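Local structure of iota-carrageenase (Alteromonas sp. ATCC 43554, 1KTW) at residues 214-219 and 248-253; 398-403 and 459-464; 44-49 and 68-73. The protein hydrolyses the beta-1,4 linkages inside iota-carrageenan, a sulfated galactan of red algal cell walls, with inversion of anomeric configuration. All coordinates share one frame; numbering follows the deposited sequence.

Contact 1 (214-219 and 248-253). With DGS (3,6-anhydro-2-O-sulfo-alpha-D-galactopyranose), chain D.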
# COMPACT_ATOMS: atom_id res chain seq x y z
N ALA A 214 3.57 -2.40 -4.76
CA ALA A 214 2.91 -3.65 -4.41
C ALA A 214 2.79 -3.85 -2.89
O ALA A 214 1.68 -4.07 -2.39
CB ALA A 214 3.62 -4.83 -5.05
N LEU A 215 3.90 -3.80 -2.16
CA LEU A 215 3.88 -3.92 -0.68
C LEU A 215 4.41 -2.62 -0.07
O LEU A 215 5.64 -2.44 0.12
CB LEU A 215 4.74 -5.12 -0.21
CG LEU A 215 4.77 -5.41 1.31
CD1 LEU A 215 3.35 -5.57 1.87
CD2 LEU A 215 5.57 -6.70 1.55
N ARG A 216 3.48 -1.73 0.24
CA ARG A 216 3.79 -0.39 0.79
C ARG A 216 3.68 -0.37 2.32
O ARG A 216 2.60 -0.25 2.86
CB ARG A 216 2.81 0.63 0.16
CG ARG A 216 2.96 2.11 0.58
CD ARG A 216 1.76 2.97 0.08
NE ARG A 216 1.78 3.20 -1.37
CZ ARG A 216 2.37 4.24 -1.97
NH1 ARG A 216 3.02 5.16 -1.26
NH2 ARG A 216 2.32 4.35 -3.29
N MET A 217 4.82 -0.48 3.01
CA MET A 217 4.83 -0.47 4.47
C MET A 217 5.08 0.97 4.96
O MET A 217 6.12 1.30 5.54
CB MET A 217 5.88 -1.48 5.00
CG MET A 217 5.47 -2.96 4.68
SD MET A 217 6.75 -4.28 4.88
CE MET A 217 7.83 -3.93 3.45
N GLU A 218 4.08 1.81 4.70
CA GLU A 218 4.11 3.22 5.04
C GLU A 218 3.07 3.43 6.14
O GLU A 218 1.87 3.59 5.88
CB GLU A 218 3.78 4.06 3.77
CG GLU A 218 3.98 5.56 3.93
CD GLU A 218 3.79 6.33 2.61
OE1 GLU A 218 3.17 5.79 1.68
OE2 GLU A 218 4.27 7.48 2.52
N THR A 219 3.55 3.45 7.38
CA THR A 219 2.72 3.53 8.58
C THR A 219 2.36 4.94 9.06
O THR A 219 2.92 5.42 10.06
CB THR A 219 3.43 2.75 9.72
OG1 THR A 219 4.74 3.32 9.92
CG2 THR A 219 3.63 1.30 9.32
N ALA A 248 8.58 -2.32 -5.93
CA ALA A 248 7.87 -3.53 -5.52
C ALA A 248 7.69 -3.52 -4.00
O ALA A 248 6.61 -3.84 -3.50
CB ALA A 248 8.65 -4.78 -5.94
N VAL A 249 8.76 -3.16 -3.28
CA VAL A 249 8.75 -3.12 -1.81
C VAL A 249 9.22 -1.76 -1.28
O VAL A 249 10.29 -1.26 -1.68
CB VAL A 249 9.68 -4.23 -1.22
CG1 VAL A 249 9.76 -4.11 0.31
CG2 VAL A 249 9.16 -5.61 -1.62
N MET A 250 8.46 -1.18 -0.35
CA MET A 250 8.81 0.13 0.21
C MET A 250 8.62 0.27 1.73
O MET A 250 7.60 -0.16 2.27
CB MET A 250 8.00 1.22 -0.51
CG MET A 250 8.21 2.64 0.01
SD MET A 250 6.98 3.15 1.26
CE MET A 250 7.00 4.93 0.99
N PHE A 251 9.61 0.89 2.39
CA PHE A 251 9.56 1.15 3.83
C PHE A 251 9.49 2.67 4.07
O PHE A 251 10.32 3.42 3.54
CB PHE A 251 10.83 0.59 4.53
CG PHE A 251 11.05 -0.90 4.32
CD1 PHE A 251 11.78 -1.37 3.21
CD2 PHE A 251 10.53 -1.83 5.22
CE1 PHE A 251 11.99 -2.75 3.02
CE2 PHE A 251 10.73 -3.21 5.04
CZ PHE A 251 11.46 -3.67 3.93
N GLY A 252 8.49 3.12 4.83
CA GLY A 252 8.32 4.53 5.13
C GLY A 252 7.61 4.65 6.48
O GLY A 252 6.39 4.72 6.53
N PRO A 253 8.35 4.73 7.59
CA PRO A 253 7.75 4.81 8.93
C PRO A 253 7.09 6.10 9.42
O PRO A 253 6.34 6.07 10.40
CB PRO A 253 8.91 4.41 9.83
CG PRO A 253 10.08 5.07 9.14
CD PRO A 253 9.83 4.76 7.67
C1 DGS D . 4.99 11.84 -0.99
C2 DGS D . 5.05 10.34 -1.31
C3 DGS D . 4.48 9.54 -0.13
C4 DGS D . 3.05 9.96 0.14
C5 DGS D . 3.30 11.33 0.71
C6 DGS D . 4.49 11.03 1.64
O2 DGS D . 4.46 10.11 -2.62
O3 DGS D . 5.24 9.95 1.04
O4 DGS D . 2.50 9.10 1.13
O5 DGS D . 3.74 12.20 -0.38
O7 DGS D . 3.83 8.67 -4.57
O8 DGS D . 3.98 7.64 -2.32
O9 DGS D . 5.91 8.27 -3.41
S DGS D . 4.49 8.65 -3.26

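Contact 2 (398-403 and 459-464)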
# COMPACT_ATOMS: atom_id res chain seq x y z
N ILE A 398 4.00 13.51 -9.94
CA ILE A 398 4.30 12.30 -10.70
C ILE A 398 4.88 12.55 -12.11
O ILE A 398 4.44 13.47 -12.82
CB ILE A 398 3.00 11.43 -10.85
CG1 ILE A 398 3.26 10.17 -11.67
CG2 ILE A 398 1.90 12.26 -11.52
CD1 ILE A 398 4.27 9.20 -11.02
N TYR A 399 5.88 11.76 -12.49
CA TYR A 399 6.49 11.83 -13.83
C TYR A 399 6.60 10.38 -14.33
O TYR A 399 6.58 9.44 -13.52
CB TYR A 399 7.91 12.44 -13.81
CG TYR A 399 7.98 13.91 -13.43
CD1 TYR A 399 7.91 14.31 -12.11
CD2 TYR A 399 8.07 14.91 -14.42
CE1 TYR A 399 7.93 15.65 -11.75
CE2 TYR A 399 8.09 16.27 -14.08
CZ TYR A 399 8.01 16.63 -12.74
OH TYR A 399 8.03 17.96 -12.35
N ILE A 400 6.71 10.20 -15.65
CA ILE A 400 6.89 8.87 -16.24
C ILE A 400 8.20 8.91 -17.04
O ILE A 400 8.43 9.85 -17.80
CB ILE A 400 5.73 8.48 -17.18
CG1 ILE A 400 4.42 8.34 -16.38
CG2 ILE A 400 6.06 7.16 -17.87
CD1 ILE A 400 3.22 7.99 -17.26
N GLY A 401 9.06 7.91 -16.87
CA GLY A 401 10.34 7.89 -17.57
C GLY A 401 11.17 6.64 -17.32
O GLY A 401 10.65 5.66 -16.79
N PRO A 402 12.47 6.64 -17.68
CA PRO A 402 13.34 5.48 -17.48
C PRO A 402 13.55 5.08 -16.01
O PRO A 402 13.50 5.93 -15.12
CB PRO A 402 14.66 5.91 -18.13
CG PRO A 402 14.25 6.99 -19.12
CD PRO A 402 13.20 7.74 -18.34
N SER A 403 13.80 3.78 -15.78
CA SER A 403 14.08 3.24 -14.45
C SER A 403 15.37 3.90 -13.98
O SER A 403 16.27 4.16 -14.80
CB SER A 403 14.30 1.73 -14.54
OG SER A 403 13.14 1.06 -15.01
N SER A 459 -1.82 10.50 -23.99
CA SER A 459 -2.91 9.80 -23.31
C SER A 459 -2.59 8.32 -23.21
O SER A 459 -2.79 7.68 -22.17
CB SER A 459 -4.22 9.98 -24.08
OG SER A 459 -4.68 11.32 -24.03
N SER A 460 -2.08 7.77 -24.30
CA SER A 460 -1.73 6.37 -24.37
C SER A 460 -0.67 5.98 -23.35
O SER A 460 -0.74 4.89 -22.76
CB SER A 460 -1.22 6.03 -25.77
OG SER A 460 -0.88 4.66 -25.86
N ARG A 461 0.29 6.86 -23.12
CA ARG A 461 1.35 6.56 -22.16
C ARG A 461 0.87 6.58 -20.70
O ARG A 461 1.32 5.78 -19.88
CB ARG A 461 2.51 7.52 -22.33
CG ARG A 461 3.76 7.07 -21.61
CD ARG A 461 4.96 7.76 -22.20
NE ARG A 461 6.21 7.28 -21.63
CZ ARG A 461 7.33 7.99 -21.66
NH1 ARG A 461 7.32 9.18 -22.23
NH2 ARG A 461 8.44 7.53 -21.09
N TRP A 462 -0.04 7.50 -20.38
CA TRP A 462 -0.58 7.62 -19.03
C TRP A 462 -1.58 6.52 -18.71
O TRP A 462 -1.54 5.92 -17.63
CB TRP A 462 -1.24 9.00 -18.85
CG TRP A 462 -2.06 9.18 -17.57
CD1 TRP A 462 -3.42 9.11 -17.45
CD2 TRP A 462 -1.55 9.44 -16.25
NE1 TRP A 462 -3.80 9.32 -16.14
CE2 TRP A 462 -2.67 9.53 -15.38
CE3 TRP A 462 -0.27 9.61 -15.72
CZ2 TRP A 462 -2.54 9.78 -14.01
CZ3 TRP A 462 -0.13 9.86 -14.36
CH2 TRP A 462 -1.26 9.94 -13.52
N GLU A 463 -2.48 6.26 -19.65
CA GLU A 463 -3.52 5.25 -19.46
C GLU A 463 -3.03 3.81 -19.41
O GLU A 463 -3.72 2.94 -18.88
CB GLU A 463 -4.57 5.41 -20.57
CG GLU A 463 -5.34 6.71 -20.47
CD GLU A 463 -6.33 6.90 -21.60
OE1 GLU A 463 -7.15 5.99 -21.84
OE2 GLU A 463 -6.30 7.97 -22.25
N ARG A 464 -1.83 3.56 -19.93
CA ARG A 464 -1.27 2.22 -19.93
C ARG A 464 -2.16 1.26 -20.72
O ARG A 464 -3.28 1.66 -21.10
CB ARG A 464 -1.12 1.68 -18.50
CG ARG A 464 -0.15 2.43 -17.60
CD ARG A 464 0.27 1.53 -16.43
NE ARG A 464 1.03 2.24 -15.40
CZ ARG A 464 0.48 2.80 -14.33
NH1 ARG A 464 -0.83 2.74 -14.12
NH2 ARG A 464 1.25 3.45 -13.46
OXT ARG A 464 -1.73 0.10 -20.94

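Contact 3 (44-49 and 68-73)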
# COMPACT_ATOMS: atom_id res chain seq x y z
N ARG A 44 -26.60 -11.84 4.71
CA ARG A 44 -27.43 -12.81 5.44
C ARG A 44 -26.71 -14.17 5.49
O ARG A 44 -26.77 -14.88 6.49
CB ARG A 44 -28.82 -12.98 4.78
CG ARG A 44 -29.78 -11.82 5.07
CD ARG A 44 -31.22 -12.09 4.55
NE ARG A 44 -31.26 -12.24 3.10
CZ ARG A 44 -31.43 -13.39 2.46
NH1 ARG A 44 -31.58 -14.51 3.15
NH2 ARG A 44 -31.47 -13.42 1.13
N ALA A 45 -26.04 -14.52 4.39
CA ALA A 45 -25.29 -15.77 4.33
C ALA A 45 -24.22 -15.78 5.41
O ALA A 45 -24.06 -16.76 6.15
CB ALA A 45 -24.63 -15.92 2.95
N ILE A 46 -23.47 -14.69 5.49
CA ILE A 46 -22.39 -14.56 6.48
C ILE A 46 -22.93 -14.64 7.91
O ILE A 46 -22.38 -15.38 8.75
CB ILE A 46 -21.63 -13.21 6.27
CG1 ILE A 46 -20.87 -13.26 4.92
CG2 ILE A 46 -20.67 -12.96 7.43
CD1 ILE A 46 -20.34 -11.86 4.46
N ASN A 47 -23.99 -13.90 8.20
CA ASN A 47 -24.59 -13.92 9.53
C ASN A 47 -25.15 -15.29 9.94
O ASN A 47 -24.98 -15.72 11.09
CB ASN A 47 -25.70 -12.85 9.64
CG ASN A 47 -25.15 -11.43 9.51
OD1 ASN A 47 -23.95 -11.20 9.65
ND2 ASN A 47 -26.04 -10.47 9.26
N ALA A 48 -25.82 -15.97 9.02
CA ALA A 48 -26.40 -17.27 9.32
C ALA A 48 -25.30 -18.28 9.66
O ALA A 48 -25.43 -19.10 10.57
CB ALA A 48 -27.24 -17.78 8.12
N ILE A 49 -24.20 -18.20 8.91
CA ILE A 49 -23.08 -19.10 9.15
C ILE A 49 -22.39 -18.83 10.51
O ILE A 49 -22.10 -19.77 11.27
CB ILE A 49 -22.02 -19.01 8.01
CG1 ILE A 49 -22.63 -19.54 6.70
CG2 ILE A 49 -20.75 -19.81 8.39
CD1 ILE A 49 -21.70 -19.39 5.45
N LEU A 68 -21.00 -4.09 -1.76
CA LEU A 68 -20.44 -2.90 -1.08
C LEU A 68 -20.78 -2.91 0.42
O LEU A 68 -21.88 -3.29 0.81
CB LEU A 68 -20.96 -1.58 -1.70
CG LEU A 68 -20.00 -0.39 -1.47
CD1 LEU A 68 -18.73 -0.62 -2.27
CD2 LEU A 68 -20.64 0.93 -1.91
N GLY A 69 -19.81 -2.50 1.24
CA GLY A 69 -19.99 -2.41 2.69
C GLY A 69 -20.29 -3.68 3.46
O GLY A 69 -20.93 -3.64 4.52
N ILE A 70 -19.82 -4.82 2.96
CA ILE A 70 -20.09 -6.10 3.62
C ILE A 70 -19.31 -6.25 4.95
O ILE A 70 -18.11 -5.94 5.01
CB ILE A 70 -19.73 -7.28 2.69
CG1 ILE A 70 -20.39 -7.10 1.31
CG2 ILE A 70 -20.16 -8.60 3.32
CD1 ILE A 70 -21.94 -7.06 1.35
N GLN A 71 -19.99 -6.70 6.00
CA GLN A 71 -19.35 -6.91 7.31
C GLN A 71 -19.05 -8.40 7.52
O GLN A 71 -19.98 -9.21 7.69
CB GLN A 71 -20.26 -6.42 8.45
CG GLN A 71 -20.71 -4.97 8.31
CD GLN A 71 -19.57 -3.99 8.39
OE1 GLN A 71 -18.90 -3.89 9.42
NE2 GLN A 71 -19.32 -3.26 7.30
N MET A 72 -17.77 -8.78 7.53
CA MET A 72 -17.41 -10.19 7.73
C MET A 72 -17.56 -10.57 9.21
O MET A 72 -17.54 -9.70 10.08
CB MET A 72 -15.98 -10.45 7.23
CG MET A 72 -15.78 -10.21 5.72
SD MET A 72 -16.81 -11.31 4.66
CE MET A 72 -16.81 -10.39 3.09
N LYS A 73 -17.71 -11.87 9.48
CA LYS A 73 -17.91 -12.38 10.84
C LYS A 73 -17.08 -13.62 11.17
O LYS A 73 -16.60 -14.29 10.26
CB LYS A 73 -19.39 -12.70 11.06
CG LYS A 73 -20.34 -11.51 10.79
CD LYS A 73 -20.19 -10.42 11.83
CE LYS A 73 -21.06 -9.17 11.53
NZ LYS A 73 -22.53 -9.48 11.44

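Contact 1 (214-219 and 248-253)
L215, R216 and M217 pair in parallel with V249, M250 and F251, as neighbouring turns of a right-handed beta-helix do. Strands 216-218 and 250-252 run 4.7 Å apart at 8° to each other. L215 N bonds A248 O, L215 O takes M250 N, M217 N bonds M250 O, and M217 O takes G252 N.

The face of L215, M217, V249 and F251 is tightly packed. M217 and F251 lie side by side, and M217 bends at its last torsion (chi3 -72°) to lay its methyl over one face of the F251 ring. M217 CE is 3.4 Å from F251 CE2 and 3.7 Å from V249 CG1. M217 SD stands obliquely off the ring in a Met-aromatic contact. V261 of strand 261-269 touches both M217 and F251.

The face of R216, M250 and E218 is looser and carries the sulfated sugar DGS. M250 CE comes no nearer to E218 than 3.9 Å, at CD. R216 NH1 makes a salt bridge of 3.0 Å to E218 OE1, which lies at the edge of the guanidinium, in its plane. R216 NH1 also donates to DGS O8, a sulfate oxygen at the guanidinium edge, over 2.9 Å in a nearly straight bond (165°). DGS O4 donates to E218 OE2, which is also hydrogen-bonded to H254 NE2. With an alanine in place of E218, R216 NH1 would probably lose its salt-bridge partner, and sugar O4 and H254 the oxygen they both bond. R276 and K367 also bond the sugar.

The pairing slackens beyond G252. T219 N reaches G252 O by a weak, bent bond, and T219 OG1 makes another weak bond, of 3.2 Å, to P253 O.

Contact 2 (398-403 and 459-464)
I400 faces R461 and W462 where strand 399-401 and helix 459-463 cross almost at a right angle (97°), their axes 10.4 Å apart. The helix lies at the C-terminal end of the chain, and the strand belongs to a small two-stranded antiparallel sheet with 364-366.

The I400 side chain enters between the two helix residues. Its CG1 branch extends, with chi2 at 178°, and carries CD1 to 4.1 Å from W462 CE3. The side chains of I400 and W462 cross at about a right angle. I398 CG2 adds a second touch at W462 CZ3, 4.2 Å away.

The other branch of I400 meets the arginine. R461 is stretched from CG to NE and slides past I400 in the opposite direction. Its NE lies 3.8 Å from I400 CG2. I400 O lies over one face of the guanidinium. R461 NH2 passes 4.0 Å from G401 CA.

No hydrogen bond joins the segments. R461 NH2 bonds R383 O and Y362 O, and NE bonds N363 OD1. K154 makes a cation-pi contact with W462. The contact is thus mainly apolar, with a guanidinium whose NE and NH2 are bonded to R383, Y362 and N363 rather than to the strand.

Contact 3 (44-49 and 68-73)
I46 reaches I70 and M72, and K73 reaches N47, through their torsions. In I46, CG1 is anti to the carbonyl carbon (chi1 -67°) and CD1 extends beyond it, out from helix 39-50. K73 bends at chi2 and again at chi4 (59°), and the second bend brings NZ round to N47.

I46 CD1 touches two side chains of the 68-73 segment. It lies 3.5 Å from I70 CG2, closer than usual for two carbons, and 3.6 Å from M72 SD. The I46 side chain crosses both obliquely. The CG2 branch of I46 turns to the other partner and touches K73 CG at 3.7 Å. It also lies 3.8 Å from Q71 O. V76, on the next strand, adds to the packing round I46.

One polar bond joins the segments. K73 NZ donates to N47 OD1 over 2.9 Å. The ammonium stands above the plane of the amide carbonyl, 39° out of it, so it does not use a lone-pair direction. Q43 NE2 also donates to N47 OD1. Q43 OE1 in turn bonds Q71 N, a further tie between helix and strand.

Helix 39-50 thus packs on an early turn of the beta-helix, consistent with the N-terminal helical cap of pectate lyase-like folds. The chemistry is layered: a tight apolar patch at I46, and beside it a charged donor held by a neutral amide oxygen.

The three contacts sample separate parts of one chain and none touches another. Contact 3 comes first in sequence and joins a helix to an early turn of the beta-helix. Contact 1 joins later turns near the middle of the molecule. Its centre is about 31 Å from that of contact 3. Contact 2 packs the C-terminal helix 459-463 against strand 399-401; its centre is about 22 Å from that of contact 1 and 40 Å from that of contact 3. Contact 1 binds a sulfated sugar directly, and the E218 side chain is also about 7 Å from a bound G4S. Contact 2 lies near the ligands: the I398 side chain is about 6 Å from a bound DGS.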